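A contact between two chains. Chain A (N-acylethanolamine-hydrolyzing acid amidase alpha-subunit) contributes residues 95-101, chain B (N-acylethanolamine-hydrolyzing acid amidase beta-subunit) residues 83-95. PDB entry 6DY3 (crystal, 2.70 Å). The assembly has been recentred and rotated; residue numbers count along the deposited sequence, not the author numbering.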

ATOM      1  N   MET A  95       2.057  15.020   2.618  1.00 43.93           N
ATOM      2  CA  MET A  95       2.273  13.655   3.091  1.00 44.63           C
ATOM      3  C   MET A  95       1.569  12.634   2.212  1.00 40.69           C
ATOM      4  O   MET A  95       2.101  11.540   1.979  1.00 45.03           O
ATOM      5  CB  MET A  95       1.832  13.500   4.543  1.00 47.66           C
ATOM      6  CG  MET A  95       2.811  14.095   5.532  1.00 54.65           C
ATOM      7  SD  MET A  95       2.277  13.945   7.236  1.00 62.58           S
ATOM      8  CE  MET A  95       1.136  15.309   7.298  1.00 58.62           C
ATOM      9  N   ASN A  96       0.376  12.953   1.722  1.00 35.94           N
ATOM     10  CA  ASN A  96      -0.346  11.994   0.891  1.00 34.79           C
ATOM     11  C   ASN A  96       0.331  11.791  -0.456  1.00 33.54           C
ATOM     12  O   ASN A  96       0.295  10.689  -1.010  1.00 34.47           O
ATOM     13  CB  ASN A  96      -1.779  12.477   0.710  1.00 36.14           C
ATOM     14  CG  ASN A  96      -2.685  12.037   1.821  1.00 37.28           C
ATOM     15  OD1 ASN A  96      -3.267  10.953   1.759  1.00 39.70           O
ATOM     16  ND2 ASN A  96      -2.814  12.867   2.857  1.00 36.09           N
ATOM     17  N   ILE A  97       0.928  12.844  -1.006  1.00 35.18           N
ATOM     18  CA  ILE A  97       1.617  12.731  -2.290  1.00 37.88           C
ATOM     19  C   ILE A  97       2.951  12.010  -2.122  1.00 35.64           C
ATOM     20  O   ILE A  97       3.281  11.092  -2.883  1.00 34.74           O
ATOM     21  CB  ILE A  97       1.802  14.126  -2.923  1.00 37.81           C
ATOM     22  CG1 ILE A  97       0.446  14.655  -3.409  1.00 37.84           C
ATOM     23  CG2 ILE A  97       2.819  14.077  -4.067  1.00 36.84           C
ATOM     24  CD1 ILE A  97       0.486  16.021  -4.039  1.00 39.00           C
ATOM     25  N   LEU A  98       3.735  12.416  -1.125  1.00 32.66           N
ATOM     26  CA  LEU A  98       4.995  11.745  -0.797  1.00 32.22           C
ATOM     27  C   LEU A  98       4.705  10.568   0.137  1.00 34.89           C
ATOM     28  O   LEU A  98       5.095  10.535   1.308  1.00 30.66           O
ATOM     29  CB  LEU A  98       5.971  12.734  -0.177  1.00 31.75           C
ATOM     30  CG  LEU A  98       6.227  14.010  -0.988  1.00 32.41           C
ATOM     31  CD1 LEU A  98       7.265  14.880  -0.310  1.00 33.09           C
ATOM     32  CD2 LEU A  98       6.643  13.692  -2.415  1.00 32.85           C
ATOM     33  N   TYR A  99       4.013   9.573  -0.431  1.00 38.51           N
ATOM     34  CA  TYR A  99       3.441   8.497   0.373  1.00 37.90           C
ATOM     35  C   TYR A  99       4.511   7.719   1.130  1.00 40.93           C
ATOM     36  O   TYR A  99       4.240   7.210   2.222  1.00 40.49           O
ATOM     37  CB  TYR A  99       2.621   7.551  -0.520  1.00 36.51           C
ATOM     38  CG  TYR A  99       3.430   6.824  -1.576  1.00 37.36           C
ATOM     39  CD1 TYR A  99       3.959   5.562  -1.325  1.00 36.33           C
ATOM     40  CD2 TYR A  99       3.665   7.397  -2.819  1.00 38.50           C
ATOM     41  CE1 TYR A  99       4.706   4.893  -2.282  1.00 38.85           C
ATOM     42  CE2 TYR A  99       4.412   6.736  -3.783  1.00 40.91           C
ATOM     43  CZ  TYR A  99       4.932   5.483  -3.509  1.00 43.22           C
ATOM     44  OH  TYR A  99       5.681   4.819  -4.465  1.00 45.79           O
ATOM     45  N   ASP A 100       5.732   7.642   0.595  1.00 46.95           N
ATOM     46  CA  ASP A 100       6.784   6.806   1.165  1.00 48.99           C
ATOM     47  C   ASP A 100       7.926   7.622   1.764  1.00 49.79           C
ATOM     48  O   ASP A 100       9.009   7.079   2.005  1.00 55.42           O
ATOM     49  CB  ASP A 100       7.338   5.861   0.099  1.00 50.55           C
ATOM     50  CG  ASP A 100       8.142   6.597  -0.965  1.00 56.03           C
ATOM     51  OD1 ASP A 100       7.898   7.809  -1.160  1.00 56.96           O
ATOM     52  OD2 ASP A 100       9.026   5.976  -1.595  1.00 57.78           O
ATOM     53  N   VAL A 101       7.712   8.913   2.021  1.00 41.16           N
ATOM     54  CA  VAL A 101       8.827   9.752   2.444  1.00 38.74           C
ATOM     55  C   VAL A 101       9.360   9.304   3.797  1.00 40.46           C
ATOM     56  O   VAL A 101      10.567   9.387   4.054  1.00 43.29           O
ATOM     57  CB  VAL A 101       8.405  11.232   2.462  1.00 39.81           C
ATOM     58  CG1 VAL A 101       7.368  11.496   3.552  1.00 42.57           C
ATOM     59  CG2 VAL A 101       9.614  12.121   2.631  1.00 36.57           C
TER
ATOM     60  N   GLU B  83      11.807  12.063  -9.261  1.00 41.74           N
ATOM     61  CA  GLU B  83      10.967  11.302  -8.340  1.00 42.43           C
ATOM     62  C   GLU B  83       9.815  12.157  -7.829  1.00 40.26           C
ATOM     63  O   GLU B  83       8.651  11.744  -7.864  1.00 40.09           O
ATOM     64  CB  GLU B  83      11.802  10.778  -7.163  1.00 46.53           C
ATOM     65  CG  GLU B  83      12.915   9.790  -7.543  1.00 53.17           C
ATOM     66  CD  GLU B  83      12.453   8.335  -7.606  1.00 55.76           C
ATOM     67  OE1 GLU B  83      11.251   8.064  -7.382  1.00 59.10           O
ATOM     68  OE2 GLU B  83      13.301   7.454  -7.878  1.00 53.93           O
ATOM     69  N   PHE B  84      10.128  13.357  -7.336  1.00 40.66           N
ATOM     70  CA  PHE B  84       9.081  14.261  -6.869  1.00 40.27           C
ATOM     71  C   PHE B  84       8.139  14.647  -7.999  1.00 38.21           C
ATOM     72  O   PHE B  84       6.935  14.820  -7.779  1.00 41.11           O
ATOM     73  CB  PHE B  84       9.709  15.510  -6.254  1.00 41.64           C
ATOM     74  CG  PHE B  84      10.091  15.353  -4.810  1.00 42.92           C
ATOM     75  CD1 PHE B  84       9.770  16.337  -3.884  1.00 43.50           C
ATOM     76  CD2 PHE B  84      10.771  14.225  -4.376  1.00 44.45           C
ATOM     77  CE1 PHE B  84      10.122  16.200  -2.551  1.00 43.04           C
ATOM     78  CE2 PHE B  84      11.125  14.078  -3.040  1.00 44.40           C
ATOM     79  CZ  PHE B  84      10.800  15.067  -2.127  1.00 43.86           C
ATOM     80  N   TYR B  85       8.665  14.793  -9.216  1.00 36.53           N
ATOM     81  CA  TYR B  85       7.838  15.214 -10.341  1.00 36.09           C
ATOM     82  C   TYR B  85       6.745  14.192 -10.638  1.00 34.54           C
ATOM     83  O   TYR B  85       5.572  14.547 -10.791  1.00 36.24           O
ATOM     84  CB  TYR B  85       8.713  15.441 -11.572  1.00 36.72           C
ATOM     85  CG  TYR B  85       7.942  15.741 -12.838  1.00 37.25           C
ATOM     86  CD1 TYR B  85       7.320  16.969 -13.022  1.00 38.49           C
ATOM     87  CD2 TYR B  85       7.849  14.802 -13.859  1.00 38.73           C
ATOM     88  CE1 TYR B  85       6.619  17.253 -14.181  1.00 40.83           C
ATOM     89  CE2 TYR B  85       7.152  15.076 -15.023  1.00 41.15           C
ATOM     90  CZ  TYR B  85       6.538  16.303 -15.180  1.00 43.96           C
ATOM     91  OH  TYR B  85       5.842  16.584 -16.335  1.00 48.60           O
ATOM     92  N   THR B  86       7.113  12.911 -10.727  1.00 30.11           N
ATOM     93  CA  THR B  86       6.123  11.892 -11.051  1.00 31.79           C
ATOM     94  C   THR B  86       5.156  11.664  -9.895  1.00 31.44           C
ATOM     95  O   THR B  86       3.979  11.366 -10.124  1.00 32.12           O
ATOM     96  CB  THR B  86       6.816  10.582 -11.419  1.00 35.93           C
ATOM     97  OG1 THR B  86       7.509  10.075 -10.274  1.00 44.80           O
ATOM     98  CG2 THR B  86       7.816  10.802 -12.540  1.00 33.79           C
ATOM     99  N   LYS B  87       5.620  11.809  -8.653  1.00 31.81           N
ATOM    100  CA  LYS B  87       4.723  11.654  -7.512  1.00 34.01           C
ATOM    101  C   LYS B  87       3.640  12.725  -7.512  1.00 34.55           C
ATOM    102  O   LYS B  87       2.492  12.455  -7.137  1.00 34.70           O
ATOM    103  CB  LYS B  87       5.517  11.700  -6.209  1.00 35.19           C
ATOM    104  CG  LYS B  87       6.242  10.401  -5.877  1.00 36.69           C
ATOM    105  CD  LYS B  87       6.892  10.477  -4.510  1.00 39.21           C
ATOM    106  CE  LYS B  87       7.343   9.116  -4.021  1.00 42.97           C
ATOM    107  NZ  LYS B  87       8.460   8.570  -4.830  1.00 48.31           N
ATOM    108  N   PHE B  88       3.982  13.948  -7.928  1.00 35.83           N
ATOM    109  CA  PHE B  88       2.989  15.012  -8.035  1.00 33.44           C
ATOM    110  C   PHE B  88       2.139  14.851  -9.288  1.00 34.19           C
ATOM    111  O   PHE B  88       0.948  15.176  -9.286  1.00 31.17           O
ATOM    112  CB  PHE B  88       3.677  16.381  -8.044  1.00 31.93           C
ATOM    113  CG  PHE B  88       3.940  16.943  -6.679  1.00 28.35           C
ATOM    114  CD1 PHE B  88       2.986  17.721  -6.044  1.00 28.09           C
ATOM    115  CD2 PHE B  88       5.150  16.706  -6.035  1.00 29.09           C
ATOM    116  CE1 PHE B  88       3.225  18.249  -4.781  1.00 29.80           C
ATOM    117  CE2 PHE B  88       5.403  17.227  -4.773  1.00 29.31           C
ATOM    118  CZ  PHE B  88       4.440  18.002  -4.144  1.00 30.17           C
ATOM    119  N   LYS B  89       2.741  14.365 -10.371  1.00 43.84           N
ATOM    120  CA  LYS B  89       2.031  14.273 -11.640  1.00 47.69           C
ATOM    121  C   LYS B  89       0.918  13.233 -11.580  1.00 48.96           C
ATOM    122  O   LYS B  89      -0.128  13.411 -12.215  1.00 53.06           O
ATOM    123  CB  LYS B  89       3.023  13.928 -12.750  1.00 51.48           C
ATOM    124  CG  LYS B  89       2.568  14.255 -14.159  1.00 57.63           C
ATOM    125  CD  LYS B  89       2.581  15.751 -14.414  1.00 58.65           C
ATOM    126  CE  LYS B  89       2.197  16.076 -15.852  1.00 61.53           C
ATOM    127  NZ  LYS B  89       2.209  17.543 -16.105  1.00 64.01           N
ATOM    128  N   ARG B  90       1.117  12.156 -10.821  1.00 49.52           N
ATOM    129  CA  ARG B  90       0.114  11.098 -10.691  1.00 43.69           C
ATOM    130  C   ARG B  90       0.186  10.533  -9.280  1.00 37.07           C
ATOM    131  O   ARG B  90       0.863   9.526  -9.031  1.00 36.43           O
ATOM    132  CB  ARG B  90       0.333   9.998 -11.727  1.00 43.00           C
ATOM    133  CG  ARG B  90      -0.754   8.946 -11.759  1.00 48.01           C
ATOM    134  CD  ARG B  90      -0.710   8.152 -13.055  1.00 51.57           C
ATOM    135  NE  ARG B  90      -1.467   8.821 -14.117  1.00 56.05           N
ATOM    136  CZ  ARG B  90      -0.927   9.482 -15.139  1.00 56.48           C
ATOM    137  NH1 ARG B  90       0.389   9.580 -15.275  1.00 53.02           N
ATOM    138  NH2 ARG B  90      -1.714  10.053 -16.040  1.00 61.05           N
ATOM    139  N   PRO B  91      -0.501  11.158  -8.323  1.00 34.53           N
ATOM    140  CA  PRO B  91      -0.461  10.670  -6.937  1.00 35.90           C
ATOM    141  C   PRO B  91      -0.761   9.178  -6.836  1.00 35.88           C
ATOM    142  O   PRO B  91      -1.784   8.691  -7.323  1.00 35.90           O
ATOM    143  CB  PRO B  91      -1.526  11.521  -6.240  1.00 36.61           C
ATOM    144  CG  PRO B  91      -1.548  12.780  -7.019  1.00 35.41           C
ATOM    145  CD  PRO B  91      -1.314  12.376  -8.447  1.00 35.18           C
ATOM    146  N   VAL B  92       0.154   8.450  -6.192  1.00 36.67           N
ATOM    147  CA  VAL B  92       0.152   6.992  -6.269  1.00 36.64           C
ATOM    148  C   VAL B  92      -1.009   6.402  -5.478  1.00 35.15           C
ATOM    149  O   VAL B  92      -1.762   5.566  -5.988  1.00 38.37           O
ATOM    150  CB  VAL B  92       1.504   6.442  -5.785  1.00 36.91           C
ATOM    151  CG1 VAL B  92       1.453   4.932  -5.614  1.00 37.55           C
ATOM    152  CG2 VAL B  92       2.604   6.830  -6.769  1.00 37.36           C
ATOM    153  N   SER B  93      -1.168   6.812  -4.218  1.00 29.91           N
ATOM    154  CA  SER B  93      -2.171   6.171  -3.369  1.00 28.82           C
ATOM    155  C   SER B  93      -3.581   6.386  -3.905  1.00 31.14           C
ATOM    156  O   SER B  93      -4.446   5.516  -3.744  1.00 31.00           O
ATOM    157  CB  SER B  93      -2.075   6.692  -1.935  1.00 28.19           C
ATOM    158  OG  SER B  93      -2.548   8.023  -1.843  1.00 28.66           O
ATOM    159  N   PHE B  94      -3.833   7.531  -4.541  1.00 31.89           N
ATOM    160  CA  PHE B  94      -5.162   7.802  -5.070  1.00 34.34           C
ATOM    161  C   PHE B  94      -5.379   7.139  -6.420  1.00 35.89           C
ATOM    162  O   PHE B  94      -6.519   6.815  -6.774  1.00 39.38           O
ATOM    163  CB  PHE B  94      -5.380   9.310  -5.149  1.00 32.86           C
ATOM    164  CG  PHE B  94      -5.254   9.981  -3.821  1.00 32.75           C
ATOM    165  CD1 PHE B  94      -4.056  10.541  -3.433  1.00 30.97           C
ATOM    166  CD2 PHE B  94      -6.322   9.996  -2.932  1.00 34.75           C
ATOM    167  CE1 PHE B  94      -3.925  11.136  -2.196  1.00 32.56           C
ATOM    168  CE2 PHE B  94      -6.196  10.594  -1.688  1.00 33.63           C
ATOM    169  CZ  PHE B  94      -4.993  11.163  -1.323  1.00 32.13           C
ATOM    170  N   PHE B  95      -4.307   6.907  -7.172  1.00 34.48           N
ATOM    171  CA  PHE B  95      -4.436   6.110  -8.383  1.00 36.47           C
ATOM    172  C   PHE B  95      -4.859   4.689  -8.040  1.00 38.03           C
ATOM    173  O   PHE B  95      -5.751   4.127  -8.686  1.00 36.98           O
ATOM    174  CB  PHE B  95      -3.114   6.115  -9.154  1.00 36.14           C
ATOM    175  CG  PHE B  95      -3.178   5.415 -10.483  1.00 33.47           C
ATOM    176  CD1 PHE B  95      -3.414   6.136 -11.635  1.00 35.47           C
ATOM    177  CD2 PHE B  95      -3.004   4.051 -10.582  1.00 33.30           C
ATOM    178  CE1 PHE B  95      -3.478   5.510 -12.858  1.00 39.82           C
ATOM    179  CE2 PHE B  95      -3.068   3.421 -11.801  1.00 36.24           C
ATOM    180  CZ  PHE B  95      -3.306   4.150 -12.942  1.00 39.23           C
TER
HETATM  181  O   HOH W   1      -2.918   8.429   1.154  1.00 27.64           O
HETATM  182  O   HOH W   2      -0.228   9.292  -3.190  1.00 44.52           O
HETATM  183  O   HOH W   3       2.330  10.105  -5.204  1.00 32.31           O
HETATM  184  O   HOH W   4       9.373   5.703  -4.246  1.00 67.25           O

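Between these two stretches no direct hydrogen bond passes the geometric tests; the 613 Å² they bury, both sides summed, is held by apolar packing, one long salt bridge and four bridging waters. Chain A brings the last turn of a helix, ending at Ile97(A), and a type I turn from Leu98(A) to Val101(A), closed by Val101(A) N donating to Leu98(A) O at 3.2 Å. Chain B brings a helix through Lys89(B), a break at Arg90(B) and Pro91(B), and a second helix starting at Val92(B). The backbones come nearest where chain A's helix ends and chain B's is interrupted, with the CA atoms of Ile97(A) and Pro91(B) 5.5 Å apart.

Met95(A) lies out of reach. Asn96(A) makes the first contact, its CA-to-CB bond pointing toward chain B, and Asn96(A) OD1 lies 3.5 Å from CZ of Phe94(B). Its polar link to chain B runs through water: water 1 donates to Asn96(A) OD1 (2.6 Å) and is hydrogen-bonded to Ser93(B) OG (3.0 Å), while water 2 donates to Asn96(A) O (2.6 Å) and accepts from Ser93(B) N (2.8 Å). The latter is an amide in the first turn of a helix, where no preceding helical carbonyl need claim it.

Ile97(A) starts sideways, yet its end reaches chain B. Ile97(A) CG2 sits 3.9 Å from the Phe88(B) ring centroid and 6° off the normal, a nearly axial CH-pi contact; Ile97(A) CD1 meets CE1 of the same ring at 3.6 Å. Its carbonyl is served by water 3, which donates to Ile97(A) O (2.7 Å) and to Lys87(B) O (3.0 Å) and accepts from Val92(B) N (2.9 Å), thereby joining both chain B helices to the end of chain A's.

Leu98(A), the first residue to leave helical phi/psi, places CD2 over a face of Phe84(B), 4.2 Å from the centroid and 7° off the normal. Leu98(A) CD2 also lies 3.8 Å from Lys87(B) CD, so the aliphatic part of the lysine extends the apolar surface.

Tyr99(A) offers one ring face to Val92(B) CG1, 4.3 Å from the centroid and 25° off the normal, while its CE2 packs 3.5 Å from Val92(B) CG2.

At Asp100(A) the contact becomes ionic. Asp100(A) OD1 forms a long salt bridge with Lys87(B) NZ at 3.8 Å, and water 4 reinforces the pairing by donating to Asp100(A) OD2 (2.7 Å) and accepting from Lys87(B) NZ (3.1 Å).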